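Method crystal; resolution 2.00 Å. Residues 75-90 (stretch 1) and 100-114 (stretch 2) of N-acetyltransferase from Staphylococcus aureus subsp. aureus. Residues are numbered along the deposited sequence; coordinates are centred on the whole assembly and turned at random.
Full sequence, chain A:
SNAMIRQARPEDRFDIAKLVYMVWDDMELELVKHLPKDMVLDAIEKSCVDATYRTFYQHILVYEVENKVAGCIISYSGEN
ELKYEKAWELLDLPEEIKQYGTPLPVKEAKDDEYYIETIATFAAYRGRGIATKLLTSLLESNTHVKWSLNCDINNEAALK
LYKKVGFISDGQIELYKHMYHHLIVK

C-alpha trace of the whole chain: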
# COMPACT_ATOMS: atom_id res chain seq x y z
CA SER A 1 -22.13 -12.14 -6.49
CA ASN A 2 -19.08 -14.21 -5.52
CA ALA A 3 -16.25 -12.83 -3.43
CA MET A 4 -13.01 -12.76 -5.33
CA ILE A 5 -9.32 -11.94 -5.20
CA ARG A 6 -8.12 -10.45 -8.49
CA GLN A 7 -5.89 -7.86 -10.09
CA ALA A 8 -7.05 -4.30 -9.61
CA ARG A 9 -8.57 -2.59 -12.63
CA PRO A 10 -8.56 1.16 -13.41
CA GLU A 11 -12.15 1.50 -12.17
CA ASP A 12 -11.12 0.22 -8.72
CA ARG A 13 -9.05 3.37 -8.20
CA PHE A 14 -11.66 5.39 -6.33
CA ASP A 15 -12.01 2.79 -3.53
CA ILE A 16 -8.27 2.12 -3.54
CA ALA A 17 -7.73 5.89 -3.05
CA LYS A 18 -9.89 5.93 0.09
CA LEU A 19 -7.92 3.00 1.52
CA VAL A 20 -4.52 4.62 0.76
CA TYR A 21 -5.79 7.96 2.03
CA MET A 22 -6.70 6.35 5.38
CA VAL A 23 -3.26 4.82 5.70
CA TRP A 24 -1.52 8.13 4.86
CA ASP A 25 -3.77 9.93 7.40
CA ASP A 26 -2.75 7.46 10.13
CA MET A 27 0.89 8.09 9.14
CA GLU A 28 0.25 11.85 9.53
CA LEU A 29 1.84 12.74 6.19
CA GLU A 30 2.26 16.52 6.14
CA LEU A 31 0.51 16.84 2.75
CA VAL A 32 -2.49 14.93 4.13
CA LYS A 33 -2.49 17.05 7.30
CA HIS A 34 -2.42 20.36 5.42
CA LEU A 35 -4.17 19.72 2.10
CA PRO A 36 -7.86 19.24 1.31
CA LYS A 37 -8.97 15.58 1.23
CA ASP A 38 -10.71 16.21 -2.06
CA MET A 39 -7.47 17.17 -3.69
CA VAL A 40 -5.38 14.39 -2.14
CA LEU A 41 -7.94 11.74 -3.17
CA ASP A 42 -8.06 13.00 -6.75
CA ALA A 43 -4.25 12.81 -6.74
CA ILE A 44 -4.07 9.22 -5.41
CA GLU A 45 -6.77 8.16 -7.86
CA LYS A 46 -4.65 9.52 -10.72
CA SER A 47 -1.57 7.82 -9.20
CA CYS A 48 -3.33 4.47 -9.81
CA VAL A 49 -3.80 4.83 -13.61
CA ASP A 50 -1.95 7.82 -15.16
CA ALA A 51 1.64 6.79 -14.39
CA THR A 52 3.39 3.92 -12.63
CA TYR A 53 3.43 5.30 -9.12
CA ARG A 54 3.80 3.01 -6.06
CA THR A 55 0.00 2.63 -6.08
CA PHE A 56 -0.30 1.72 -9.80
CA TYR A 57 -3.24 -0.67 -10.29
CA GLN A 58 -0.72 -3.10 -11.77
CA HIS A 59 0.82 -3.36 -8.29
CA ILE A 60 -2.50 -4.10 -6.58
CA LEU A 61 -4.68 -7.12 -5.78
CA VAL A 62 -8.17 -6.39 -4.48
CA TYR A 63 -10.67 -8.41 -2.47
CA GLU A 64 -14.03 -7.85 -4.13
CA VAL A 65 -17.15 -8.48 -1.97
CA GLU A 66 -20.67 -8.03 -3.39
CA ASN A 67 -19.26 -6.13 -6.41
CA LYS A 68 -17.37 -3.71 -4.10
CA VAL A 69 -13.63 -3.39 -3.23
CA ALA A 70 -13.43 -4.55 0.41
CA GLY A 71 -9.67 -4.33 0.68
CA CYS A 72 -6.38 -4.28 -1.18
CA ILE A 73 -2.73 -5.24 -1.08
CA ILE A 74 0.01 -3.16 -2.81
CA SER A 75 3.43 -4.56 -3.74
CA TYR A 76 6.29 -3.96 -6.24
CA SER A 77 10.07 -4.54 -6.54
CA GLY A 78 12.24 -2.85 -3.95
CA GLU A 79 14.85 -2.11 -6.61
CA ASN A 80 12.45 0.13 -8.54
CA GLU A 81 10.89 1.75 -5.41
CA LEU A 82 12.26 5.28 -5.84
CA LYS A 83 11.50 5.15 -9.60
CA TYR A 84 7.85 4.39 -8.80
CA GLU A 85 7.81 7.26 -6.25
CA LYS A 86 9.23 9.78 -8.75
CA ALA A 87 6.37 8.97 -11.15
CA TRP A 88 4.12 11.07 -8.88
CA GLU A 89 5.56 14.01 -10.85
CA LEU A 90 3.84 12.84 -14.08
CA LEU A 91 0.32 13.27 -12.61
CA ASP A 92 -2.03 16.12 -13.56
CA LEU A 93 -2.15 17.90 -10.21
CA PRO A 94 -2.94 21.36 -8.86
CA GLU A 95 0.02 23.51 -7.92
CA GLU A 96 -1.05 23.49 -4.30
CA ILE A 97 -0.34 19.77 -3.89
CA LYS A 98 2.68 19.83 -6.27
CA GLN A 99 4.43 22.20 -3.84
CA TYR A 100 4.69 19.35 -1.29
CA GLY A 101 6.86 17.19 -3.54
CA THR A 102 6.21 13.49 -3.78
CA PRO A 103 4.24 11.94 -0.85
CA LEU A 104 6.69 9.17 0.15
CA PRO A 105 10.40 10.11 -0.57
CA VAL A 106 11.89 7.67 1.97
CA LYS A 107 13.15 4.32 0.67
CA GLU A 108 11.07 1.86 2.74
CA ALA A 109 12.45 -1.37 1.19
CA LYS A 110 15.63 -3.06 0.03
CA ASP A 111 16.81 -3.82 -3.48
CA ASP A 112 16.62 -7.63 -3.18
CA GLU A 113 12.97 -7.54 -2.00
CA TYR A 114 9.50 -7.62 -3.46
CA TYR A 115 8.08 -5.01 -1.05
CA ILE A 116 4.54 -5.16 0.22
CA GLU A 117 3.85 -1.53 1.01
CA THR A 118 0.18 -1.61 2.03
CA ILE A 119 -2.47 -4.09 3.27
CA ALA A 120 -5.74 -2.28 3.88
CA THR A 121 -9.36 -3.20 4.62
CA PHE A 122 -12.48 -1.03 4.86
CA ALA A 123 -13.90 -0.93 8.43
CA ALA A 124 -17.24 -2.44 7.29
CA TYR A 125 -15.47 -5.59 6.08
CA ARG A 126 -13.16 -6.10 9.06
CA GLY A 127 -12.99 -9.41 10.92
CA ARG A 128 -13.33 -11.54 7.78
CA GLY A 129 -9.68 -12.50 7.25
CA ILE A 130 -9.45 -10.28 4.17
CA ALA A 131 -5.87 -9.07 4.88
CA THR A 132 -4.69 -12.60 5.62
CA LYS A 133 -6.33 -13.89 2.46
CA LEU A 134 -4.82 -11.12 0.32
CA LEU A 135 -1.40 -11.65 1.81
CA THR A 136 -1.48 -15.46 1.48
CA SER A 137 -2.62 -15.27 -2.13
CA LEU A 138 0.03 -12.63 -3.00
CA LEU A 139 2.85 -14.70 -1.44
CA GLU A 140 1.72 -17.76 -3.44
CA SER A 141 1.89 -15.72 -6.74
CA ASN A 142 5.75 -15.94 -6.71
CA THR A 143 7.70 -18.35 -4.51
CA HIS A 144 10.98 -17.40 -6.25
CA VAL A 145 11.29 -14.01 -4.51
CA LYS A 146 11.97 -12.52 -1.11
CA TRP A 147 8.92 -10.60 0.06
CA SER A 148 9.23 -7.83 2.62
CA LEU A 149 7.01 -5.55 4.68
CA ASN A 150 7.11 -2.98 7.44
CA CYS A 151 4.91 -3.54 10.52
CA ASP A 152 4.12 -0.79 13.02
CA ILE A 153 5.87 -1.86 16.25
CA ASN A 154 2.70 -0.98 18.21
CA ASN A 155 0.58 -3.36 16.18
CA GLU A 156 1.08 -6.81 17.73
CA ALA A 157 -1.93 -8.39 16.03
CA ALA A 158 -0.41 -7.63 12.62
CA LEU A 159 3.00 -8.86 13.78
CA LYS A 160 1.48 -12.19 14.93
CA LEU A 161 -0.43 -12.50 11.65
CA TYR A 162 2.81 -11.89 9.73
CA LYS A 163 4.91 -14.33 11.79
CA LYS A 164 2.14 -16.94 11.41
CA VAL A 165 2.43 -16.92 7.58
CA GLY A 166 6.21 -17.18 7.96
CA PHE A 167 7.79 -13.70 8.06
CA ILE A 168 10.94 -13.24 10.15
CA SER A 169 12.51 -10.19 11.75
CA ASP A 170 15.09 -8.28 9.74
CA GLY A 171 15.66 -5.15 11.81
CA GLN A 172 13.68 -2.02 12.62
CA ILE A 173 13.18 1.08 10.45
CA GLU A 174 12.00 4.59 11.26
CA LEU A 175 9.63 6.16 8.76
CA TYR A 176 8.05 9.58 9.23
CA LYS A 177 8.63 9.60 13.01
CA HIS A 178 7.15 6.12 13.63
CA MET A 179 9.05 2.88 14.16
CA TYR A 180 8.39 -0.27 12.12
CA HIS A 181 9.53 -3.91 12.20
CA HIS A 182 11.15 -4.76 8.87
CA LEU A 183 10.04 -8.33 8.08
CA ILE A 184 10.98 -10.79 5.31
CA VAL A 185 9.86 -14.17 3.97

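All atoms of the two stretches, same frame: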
# COMPACT_ATOMS: atom_id res chain seq x y z
N SER A 75 2.07 -4.04 -3.75
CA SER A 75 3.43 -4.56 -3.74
C SER A 75 4.12 -4.35 -5.09
O SER A 75 3.47 -4.28 -6.10
CB SER A 75 3.42 -6.03 -3.41
OG SER A 75 2.79 -6.79 -4.44
N TYR A 76 5.45 -4.25 -5.05
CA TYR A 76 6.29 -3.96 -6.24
C TYR A 76 7.77 -4.17 -5.86
O TYR A 76 8.10 -4.24 -4.66
CB TYR A 76 6.06 -2.52 -6.72
CG TYR A 76 6.01 -1.53 -5.58
CD1 TYR A 76 4.81 -1.05 -5.11
CD2 TYR A 76 7.17 -1.11 -4.95
CE1 TYR A 76 4.75 -0.18 -4.03
CE2 TYR A 76 7.12 -0.23 -3.89
CZ TYR A 76 5.91 0.22 -3.42
OH TYR A 76 5.89 1.10 -2.35
N SER A 77 8.66 -4.26 -6.85
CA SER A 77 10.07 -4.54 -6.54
C SER A 77 10.70 -3.44 -5.74
O SER A 77 10.52 -2.26 -6.05
CB SER A 77 10.93 -4.81 -7.80
OG SER A 77 10.75 -3.77 -8.73
N GLY A 78 11.47 -3.82 -4.73
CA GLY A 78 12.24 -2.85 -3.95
C GLY A 78 13.28 -2.11 -4.79
O GLY A 78 13.59 -0.95 -4.54
N GLU A 79 13.80 -2.76 -5.83
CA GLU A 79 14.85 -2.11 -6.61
C GLU A 79 14.31 -0.95 -7.44
O GLU A 79 15.03 -0.00 -7.68
CB GLU A 79 15.64 -3.11 -7.44
CG GLU A 79 14.93 -3.77 -8.61
CD GLU A 79 15.90 -4.59 -9.45
OE1 GLU A 79 17.13 -4.43 -9.26
OE2 GLU A 79 15.44 -5.41 -10.28
N ASN A 80 13.05 -0.99 -7.82
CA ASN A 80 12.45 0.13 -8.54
C ASN A 80 11.63 1.10 -7.66
O ASN A 80 10.91 1.95 -8.19
CB ASN A 80 11.60 -0.42 -9.67
CG ASN A 80 12.43 -0.99 -10.82
OD1 ASN A 80 13.60 -0.68 -10.98
ND2 ASN A 80 11.82 -1.83 -11.63
N GLU A 81 11.75 1.00 -6.34
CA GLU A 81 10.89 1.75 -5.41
C GLU A 81 10.91 3.26 -5.66
O GLU A 81 9.86 3.89 -5.79
CB GLU A 81 11.29 1.51 -3.94
CG GLU A 81 10.37 2.20 -2.94
CD GLU A 81 10.82 2.07 -1.49
OE1 GLU A 81 11.74 1.29 -1.16
OE2 GLU A 81 10.23 2.78 -0.64
N LEU A 82 12.11 3.84 -5.66
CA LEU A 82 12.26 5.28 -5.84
C LEU A 82 11.87 5.72 -7.27
O LEU A 82 11.43 6.84 -7.46
CB LEU A 82 13.68 5.72 -5.47
CG LEU A 82 14.09 5.58 -4.00
CD1 LEU A 82 15.38 6.34 -3.74
CD2 LEU A 82 13.00 6.08 -3.06
N LYS A 83 11.97 4.83 -8.26
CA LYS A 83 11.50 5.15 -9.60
C LYS A 83 9.97 5.23 -9.65
O LYS A 83 9.39 6.12 -10.30
CB LYS A 83 11.97 4.12 -10.61
CG LYS A 83 11.57 4.45 -12.03
CD LYS A 83 11.96 3.35 -12.99
CE LYS A 83 10.77 2.48 -13.36
NZ LYS A 83 11.18 1.08 -13.66
N TYR A 84 9.31 4.30 -8.96
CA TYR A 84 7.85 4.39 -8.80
C TYR A 84 7.42 5.71 -8.11
O TYR A 84 6.48 6.39 -8.56
CB TYR A 84 7.32 3.16 -8.05
CG TYR A 84 7.59 1.85 -8.75
CD1 TYR A 84 7.50 1.74 -10.13
CD2 TYR A 84 7.95 0.71 -8.03
CE1 TYR A 84 7.73 0.54 -10.77
CE2 TYR A 84 8.20 -0.49 -8.66
CZ TYR A 84 8.09 -0.57 -10.03
OH TYR A 84 8.35 -1.77 -10.68
N GLU A 85 8.10 6.04 -7.02
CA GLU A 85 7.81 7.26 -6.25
C GLU A 85 7.94 8.53 -7.09
O GLU A 85 7.13 9.43 -6.98
CB GLU A 85 8.76 7.34 -5.04
CG GLU A 85 8.67 8.62 -4.22
CD GLU A 85 7.31 8.82 -3.59
OE1 GLU A 85 6.53 7.85 -3.58
OE2 GLU A 85 7.02 9.94 -3.10
N LYS A 86 8.99 8.61 -7.90
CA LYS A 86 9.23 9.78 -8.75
C LYS A 86 8.11 9.97 -9.77
O LYS A 86 7.81 11.09 -10.17
CB LYS A 86 10.58 9.65 -9.45
CG LYS A 86 11.07 10.91 -10.13
CD LYS A 86 12.53 10.74 -10.52
CE LYS A 86 13.05 11.88 -11.40
NZ LYS A 86 12.75 13.21 -10.80
N ALA A 87 7.44 8.88 -10.15
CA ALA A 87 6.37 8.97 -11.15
C ALA A 87 5.18 9.84 -10.70
O ALA A 87 4.40 10.28 -11.54
CB ALA A 87 5.89 7.58 -11.56
N TRP A 88 5.07 10.11 -9.40
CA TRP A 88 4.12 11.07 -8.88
C TRP A 88 4.16 12.40 -9.66
O TRP A 88 3.12 13.04 -9.87
CB TRP A 88 4.39 11.32 -7.41
CG TRP A 88 3.37 12.16 -6.73
CD1 TRP A 88 3.45 13.50 -6.47
CD2 TRP A 88 2.15 11.71 -6.15
NE1 TRP A 88 2.33 13.91 -5.78
CE2 TRP A 88 1.51 12.83 -5.57
CE3 TRP A 88 1.52 10.46 -6.05
CZ2 TRP A 88 0.28 12.74 -4.92
CZ3 TRP A 88 0.31 10.38 -5.42
CH2 TRP A 88 -0.30 11.52 -4.87
N GLU A 89 5.36 12.78 -10.11
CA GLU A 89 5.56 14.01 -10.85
C GLU A 89 4.91 14.06 -12.25
O GLU A 89 4.74 15.14 -12.83
CB GLU A 89 7.05 14.28 -10.94
CG GLU A 89 7.69 14.45 -9.57
CD GLU A 89 9.11 14.98 -9.65
OE1 GLU A 89 9.87 14.51 -10.56
OE2 GLU A 89 9.45 15.86 -8.81
N LEU A 90 4.51 12.91 -12.78
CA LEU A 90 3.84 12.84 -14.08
C LEU A 90 2.32 12.96 -13.99
O LEU A 90 1.64 12.85 -15.01
CB LEU A 90 4.21 11.52 -14.79
CG LEU A 90 5.74 11.26 -14.87
CD1 LEU A 90 6.07 9.92 -15.50
CD2 LEU A 90 6.40 12.40 -15.63
N TYR A 100 4.22 20.26 -2.35
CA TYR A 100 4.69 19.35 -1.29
C TYR A 100 5.75 18.34 -1.74
O TYR A 100 6.36 17.69 -0.90
CB TYR A 100 3.50 18.66 -0.63
CG TYR A 100 2.82 19.57 0.35
CD1 TYR A 100 1.85 20.49 -0.07
CD2 TYR A 100 3.17 19.57 1.69
CE1 TYR A 100 1.24 21.35 0.84
CE2 TYR A 100 2.57 20.42 2.60
CZ TYR A 100 1.60 21.31 2.17
OH TYR A 100 1.00 22.16 3.07
N GLY A 101 6.00 18.24 -3.03
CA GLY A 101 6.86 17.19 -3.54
C GLY A 101 6.12 15.86 -3.48
O GLY A 101 4.91 15.82 -3.24
N THR A 102 6.84 14.78 -3.69
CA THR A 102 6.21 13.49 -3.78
C THR A 102 5.88 13.02 -2.33
O THR A 102 6.58 13.38 -1.37
CB THR A 102 7.05 12.48 -4.59
OG1 THR A 102 8.17 12.02 -3.83
CG2 THR A 102 7.53 13.10 -5.91
N PRO A 103 4.79 12.26 -2.17
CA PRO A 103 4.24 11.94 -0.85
C PRO A 103 5.08 11.01 0.02
O PRO A 103 4.97 11.07 1.24
CB PRO A 103 2.89 11.27 -1.15
CG PRO A 103 2.78 11.16 -2.62
CD PRO A 103 3.98 11.76 -3.29
N LEU A 104 5.94 10.18 -0.59
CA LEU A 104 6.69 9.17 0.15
C LEU A 104 8.15 9.03 -0.34
O LEU A 104 8.50 8.02 -0.92
CB LEU A 104 5.94 7.82 0.06
CG LEU A 104 4.66 7.62 0.88
CD1 LEU A 104 3.83 6.47 0.30
CD2 LEU A 104 4.94 7.34 2.35
N PRO A 105 8.99 10.08 -0.12
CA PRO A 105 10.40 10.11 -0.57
C PRO A 105 11.32 9.06 0.04
O PRO A 105 12.29 8.67 -0.61
CB PRO A 105 10.89 11.49 -0.13
CG PRO A 105 9.94 11.92 0.96
CD PRO A 105 8.62 11.36 0.52
N VAL A 106 11.03 8.62 1.27
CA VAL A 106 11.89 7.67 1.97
C VAL A 106 11.83 6.30 1.30
O VAL A 106 10.74 5.84 0.89
CB VAL A 106 11.55 7.59 3.47
CG1 VAL A 106 12.50 6.63 4.21
CG2 VAL A 106 11.62 8.97 4.12
N LYS A 107 12.99 5.67 1.18
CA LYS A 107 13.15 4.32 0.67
C LYS A 107 12.76 3.37 1.80
O LYS A 107 13.51 3.23 2.77
CB LYS A 107 14.61 4.08 0.23
CG LYS A 107 14.83 2.86 -0.66
CD LYS A 107 16.29 2.77 -1.11
CE LYS A 107 16.55 1.60 -2.06
NZ LYS A 107 16.78 0.32 -1.33
N GLU A 108 11.60 2.74 1.68
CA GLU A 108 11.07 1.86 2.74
C GLU A 108 11.60 0.42 2.64
O GLU A 108 11.57 -0.30 3.62
CB GLU A 108 9.51 1.86 2.73
CG GLU A 108 8.85 3.25 2.81
CD GLU A 108 7.32 3.21 2.81
OE1 GLU A 108 6.73 2.12 3.01
OE2 GLU A 108 6.68 4.26 2.59
N ALA A 109 12.09 0.02 1.46
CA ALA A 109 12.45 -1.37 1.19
C ALA A 109 13.90 -1.54 0.76
O ALA A 109 14.66 -0.59 0.74
CB ALA A 109 11.52 -1.93 0.13
N LYS A 110 14.27 -2.76 0.42
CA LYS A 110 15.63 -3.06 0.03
C LYS A 110 15.63 -3.64 -1.37
O LYS A 110 14.62 -4.18 -1.83
CB LYS A 110 16.26 -4.03 1.03
CG LYS A 110 16.63 -3.39 2.35
CD LYS A 110 17.20 -4.43 3.30
CE LYS A 110 17.19 -3.95 4.75
NZ LYS A 110 17.49 -5.07 5.69
N ASP A 111 16.76 -3.53 -2.06
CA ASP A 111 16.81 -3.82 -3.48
C ASP A 111 16.60 -5.28 -3.83
O ASP A 111 16.19 -5.58 -4.95
CB ASP A 111 18.14 -3.33 -4.06
CG ASP A 111 18.37 -1.84 -3.85
OD1 ASP A 111 17.40 -1.06 -3.83
OD2 ASP A 111 19.54 -1.44 -3.70
N ASP A 112 16.85 -6.19 -2.90
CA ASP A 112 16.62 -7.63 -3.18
C ASP A 112 15.25 -8.13 -2.74
O ASP A 112 15.06 -9.35 -2.63
CB ASP A 112 17.72 -8.50 -2.54
CG ASP A 112 17.71 -8.45 -1.02
OD1 ASP A 112 17.36 -7.40 -0.44
OD2 ASP A 112 18.10 -9.47 -0.40
N GLU A 113 14.31 -7.21 -2.53
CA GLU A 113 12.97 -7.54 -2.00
C GLU A 113 11.84 -7.19 -2.94
O GLU A 113 11.90 -6.20 -3.66
CB GLU A 113 12.70 -6.79 -0.67
CG GLU A 113 13.67 -7.11 0.46
CD GLU A 113 13.56 -6.19 1.66
OE1 GLU A 113 12.89 -5.13 1.61
OE2 GLU A 113 14.21 -6.54 2.66
N TYR A 114 10.79 -8.01 -2.93
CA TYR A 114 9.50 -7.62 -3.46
C TYR A 114 8.68 -7.08 -2.28
O TYR A 114 8.17 -7.85 -1.44
CB TYR A 114 8.84 -8.78 -4.18
CG TYR A 114 8.04 -8.32 -5.35
CD1 TYR A 114 8.60 -8.28 -6.63
CD2 TYR A 114 6.72 -7.89 -5.18
CE1 TYR A 114 7.85 -7.82 -7.71
CE2 TYR A 114 5.95 -7.44 -6.26
CZ TYR A 114 6.51 -7.41 -7.52
OH TYR A 114 5.72 -6.95 -8.54
O HOH W 1 3.03 -6.28 -7.80
O HOH W 2 13.83 -0.10 -2.23
O HOH W 3 13.74 -6.19 -5.82
O HOH W 4 2.93 16.53 -4.67

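Two glutamates one helical turn apart, Glu81 and Glu85, carry most of the polar load here. Stretch 2 has no regular helix or strand, so its backbone amides need acceptors, and the carboxylates of the short helix supply them. Glu85 OE2 takes the hydroxyl of Thr102 (OG1 to OE2 2.5 Å, very short) and the amide of Leu104 (N to OE2 2.7 Å). Pro103, lying between these two donors, has no amide hydrogen to offer. One turn earlier, Glu81 reads two successive amides, one per oxygen: Glu108 N lies 2.7 Å from Glu81 OE2 and Ala109 N 2.9 Å from Glu81 OE1. Both glutamates are buried and both point CA-to-CB toward stretch 2, but Glu81 is extended (chi1 and chi2 both t), whereas Glu85 bends at chi2 (p).

The chains run antiparallel, so the register descends from Ser77 opposite Tyr114, through Glu79 and Asp111, to Trp88 near Thr102. Ser77 and Tyr114 form a non-hydrogen-bonded antiparallel pair with CA atoms 4.4 Å apart. Just beyond it, Gly78 N donates to Glu113 O at 2.6 Å, and Gly78 CA approaches Lys110 O at 3.5 Å in a CA-H...O contact. Glycine suits this spot: an ideal CB would sit 2.0 Å from Lys110 O, a clash. The carbonyls of Lys110 and Glu113 that face Gly78 belong to the two ends of a type I turn, closed by Glu113 N to Lys110 O at 3.1 Å.

Water fills the gaps between these direct bonds. Water 2 donates to both Gly78 O (2.5 Å) and Glu81 OE1 (2.7 Å), and weakly accepts from Lys107 NZ (3.1 Å). That same lysine is braced within its own stretch by a salt bridge from NZ to Asp111 OD1 at 2.9 Å. At the far end, water 4 accepts from Trp88 NE1 (2.9 Å) and donates to Gly101 O (2.5 Å), linking two groups too far apart to bond directly.

Packing completes the contact. Pro103 CD sits over one face of Trp88, 3.4 Å from the centroid of the five-membered ring and nearly on its normal, a CH-pi contact. Thr102 CG2 adds a methyl 3.9 Å from Trp88 CB. Leu82 points sideways, yet its end reaches in, with CD2 4.2 Å from Lys107 CB. At the sheet end, the Tyr114 ring lies against the strand backbone, its face covered by Ser77 N, while water 1 ties Tyr114 OH (2.9 Å) to Ser75 O (2.7 Å).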